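Local coordinates for RagB/SusD domain protein (Flavobacterium johnsoniae, PDB 5J90) that binds chitin, probably at the cell surface as a SusD-like lipoprotein of a polysaccharide utilization locus that enables conversion of recalcitrant chitin, at residues G87-Y92 with T131-P136. Numbering follows the deposited sequence.
Sequences GFIWDY and TDTFGP. With EDO (1,2-ethanediol), chain C.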
loop_
_atom_site.group_PDB
_atom_site.type_symbol
_atom_site.label_atom_id
_atom_site.label_comp_id
_atom_site.label_asym_id
_atom_site.label_seq_id
_atom_site.Cartn_x
_atom_site.Cartn_y
_atom_site.Cartn_z
ATOM N N GLY A 87 -8.556 22.853 3.565
ATOM C CA GLY A 87 -9.900 22.820 3.023
ATOM C C GLY A 87 -10.043 23.599 1.727
ATOM O O GLY A 87 -10.867 23.255 0.885
ATOM N N PHE A 88 -9.229 24.634 1.555
ATOM C CA PHE A 88 -9.271 25.438 0.334
ATOM C C PHE A 88 -9.017 24.623 -0.932
ATOM O O PHE A 88 -9.584 24.916 -1.987
ATOM C CB PHE A 88 -8.270 26.596 0.416
ATOM C CG PHE A 88 -8.766 27.763 1.222
ATOM C CD1 PHE A 88 -8.621 27.787 2.599
ATOM C CD2 PHE A 88 -9.391 28.829 0.594
ATOM C CE1 PHE A 88 -9.096 28.872 3.344
ATOM C CE2 PHE A 88 -9.863 29.915 1.328
ATOM C CZ PHE A 88 -9.712 29.934 2.705
ATOM N N ILE A 89 -8.170 23.598 -0.828
ATOM C CA ILE A 89 -7.847 22.764 -1.986
ATOM C C ILE A 89 -9.117 22.121 -2.526
ATOM O O ILE A 89 -9.427 22.196 -3.718
ATOM C CB ILE A 89 -6.856 21.645 -1.602
ATOM C CG1 ILE A 89 -5.608 22.211 -0.916
ATOM C CG2 ILE A 89 -6.500 20.815 -2.830
ATOM C CD1 ILE A 89 -4.755 21.141 -0.242
ATOM N N TRP A 90 -9.864 21.489 -1.626
ATOM C CA TRP A 90 -11.078 20.787 -1.998
ATOM C C TRP A 90 -12.155 21.774 -2.444
ATOM O O TRP A 90 -12.780 21.612 -3.501
ATOM C CB TRP A 90 -11.562 19.970 -0.797
ATOM C CG TRP A 90 -12.758 19.106 -1.042
ATOM C CD1 TRP A 90 -14.071 19.488 -1.071
ATOM C CD2 TRP A 90 -12.750 17.691 -1.251
ATOM N NE1 TRP A 90 -14.880 18.395 -1.303
ATOM C CE2 TRP A 90 -14.089 17.279 -1.416
ATOM C CE3 TRP A 90 -11.735 16.728 -1.320
ATOM C CZ2 TRP A 90 -14.438 15.944 -1.639
ATOM C CZ3 TRP A 90 -12.086 15.407 -1.542
ATOM C CH2 TRP A 90 -13.418 15.031 -1.708
ATOM N N ASP A 91 -12.373 22.809 -1.639
ATOM C CA ASP A 91 -13.509 23.689 -1.882
ATOM C C ASP A 91 -13.376 24.458 -3.205
ATOM O O ASP A 91 -14.324 24.505 -3.997
ATOM C CB ASP A 91 -13.753 24.604 -0.676
ATOM C CG ASP A 91 -14.157 23.822 0.575
ATOM O OD1 ASP A 91 -14.748 22.738 0.428
ATOM O OD2 ASP A 91 -13.876 24.285 1.704
ATOM N N TYR A 92 -12.188 24.995 -3.483
ATOM C CA TYR A 92 -11.990 25.713 -4.741
ATOM C C TYR A 92 -11.958 24.793 -5.961
ATOM O O TYR A 92 -12.501 25.129 -7.012
ATOM C CB TYR A 92 -10.755 26.622 -4.686
ATOM C CG TYR A 92 -11.086 27.978 -4.108
ATOM C CD1 TYR A 92 -11.263 28.145 -2.740
ATOM C CD2 TYR A 92 -11.253 29.084 -4.931
ATOM C CE1 TYR A 92 -11.587 29.376 -2.203
ATOM C CE2 TYR A 92 -11.584 30.324 -4.400
ATOM C CZ TYR A 92 -11.749 30.454 -3.039
ATOM O OH TYR A 92 -12.072 31.686 -2.496
ATOM N N THR A 131 -7.199 13.877 -6.486
ATOM C CA THR A 131 -7.035 12.529 -5.952
ATOM C C THR A 131 -5.597 12.248 -5.512
ATOM O O THR A 131 -5.371 11.541 -4.526
ATOM C CB THR A 131 -7.567 11.430 -6.897
ATOM O OG1 THR A 131 -7.341 10.143 -6.303
ATOM C CG2 THR A 131 -6.850 11.450 -8.236
ATOM N N ASP A 132 -4.625 12.842 -6.192
ATOM C CA ASP A 132 -3.243 12.674 -5.765
ATOM C C ASP A 132 -2.977 13.289 -4.396
ATOM O O ASP A 132 -2.027 12.906 -3.716
ATOM C CB ASP A 132 -2.287 13.245 -6.804
ATOM C CG ASP A 132 -2.207 12.397 -8.050
ATOM O OD1 ASP A 132 -2.734 11.262 -8.071
ATOM O OD2 ASP A 132 -1.591 12.880 -9.020
ATOM N N THR A 133 -3.820 14.235 -3.986
ATOM C CA THR A 133 -3.688 14.890 -2.690
ATOM C C THR A 133 -4.423 14.139 -1.573
ATOM O O THR A 133 -3.872 13.945 -0.496
ATOM C CB THR A 133 -4.174 16.350 -2.785
ATOM O OG1 THR A 133 -3.328 17.054 -3.706
ATOM C CG2 THR A 133 -4.116 17.045 -1.446
ATOM N N PHE A 134 -5.651 13.691 -1.848
ATOM C CA PHE A 134 -6.512 13.118 -0.810
ATOM C C PHE A 134 -6.656 11.598 -0.849
ATOM O O PHE A 134 -6.978 10.981 0.180
ATOM C CB PHE A 134 -7.909 13.764 -0.867
ATOM C CG PHE A 134 -7.913 15.222 -0.505
ATOM C CD1 PHE A 134 -7.883 15.614 0.825
ATOM C CD2 PHE A 134 -7.916 16.202 -1.493
ATOM C CE1 PHE A 134 -7.851 16.954 1.166
ATOM C CE2 PHE A 134 -7.882 17.546 -1.156
ATOM C CZ PHE A 134 -7.854 17.918 0.174
ATOM N N GLY A 135 -6.442 10.993 -2.019
ATOM C CA GLY A 135 -6.736 9.579 -2.219
ATOM C C GLY A 135 -8.144 9.414 -2.772
ATOM O O GLY A 135 -8.448 9.890 -3.864
ATOM N N PRO A 136 -9.036 8.751 -2.023
ATOM C CA PRO A 136 -10.433 8.718 -2.462
ATOM C C PRO A 136 -10.985 10.137 -2.604
ATOM O O PRO A 136 -10.661 11.007 -1.792
ATOM C CB PRO A 136 -11.146 7.975 -1.317
ATOM C CG PRO A 136 -10.045 7.165 -0.649
ATOM C CD PRO A 136 -8.824 8.035 -0.752
HETATM C C1 EDO C . -12.794 32.356 0.282
HETATM O O1 EDO C . -13.760 32.442 -0.772
HETATM C C2 EDO C . -13.472 31.822 1.534
HETATM O O2 EDO C . -14.110 30.573 1.237
#
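Thr133 meets Ile89 methyl to methyl, its CG2 lying 4.3 Å from Ile89 CD1. The same Thr133 CG2 rests 3.8 Å above one face of the Phe134 ring, near the rim, while OG1 is turned back to hydrogen-bond the carbonyl O of Arg129 one turn earlier. Phe134 makes two of the three side-chain contacts. Its CE2 edge abuts the branch methyl of Ile89, where Ile89 CG2 lies 3.9 Å from Phe134 CE2. Over the face opposite Thr133 stands Trp90, whose CE3 corner comes within 3.9 Å of Phe134 CD2. The pair is T-shaped: the indole edge points at the phenyl face, the planes are at 85°, and the centroid of the six-membered indole ring is 5.4 Å from that of Phe134. Trp90 reaches this position because its CG is anti to the backbone N (chi1 -176°); Tyr94 and Tyr151 also pack against the indole. Helices 83-108 and 113-134 form an antiparallel helical hairpin, in keeping with the TPR-like helical scaffold of SusD proteins, and here the early turns of the first meet the last turn of the second. The second helix ends at Phe134, and Gly135 after it takes a positive phi, where a CB would jam against the carbonyl O of Phe134. A 2.7 Å hydrogen bond from Thr131 OG1 to Gly135 O links the last helical turn to this residue. Farther round the first helix, on a side turned from Phe134, Tyr92 OH and O1 of a 1,2-ethanediol, probably a leftover of the crystallisation liquor, share a short 2.5 Å hydrogen bond, and the Phe88 ring edge borders the diol carbons. A phenylalanine in place of Tyr92 would probably leave that diol oxygen without its phenolic mate.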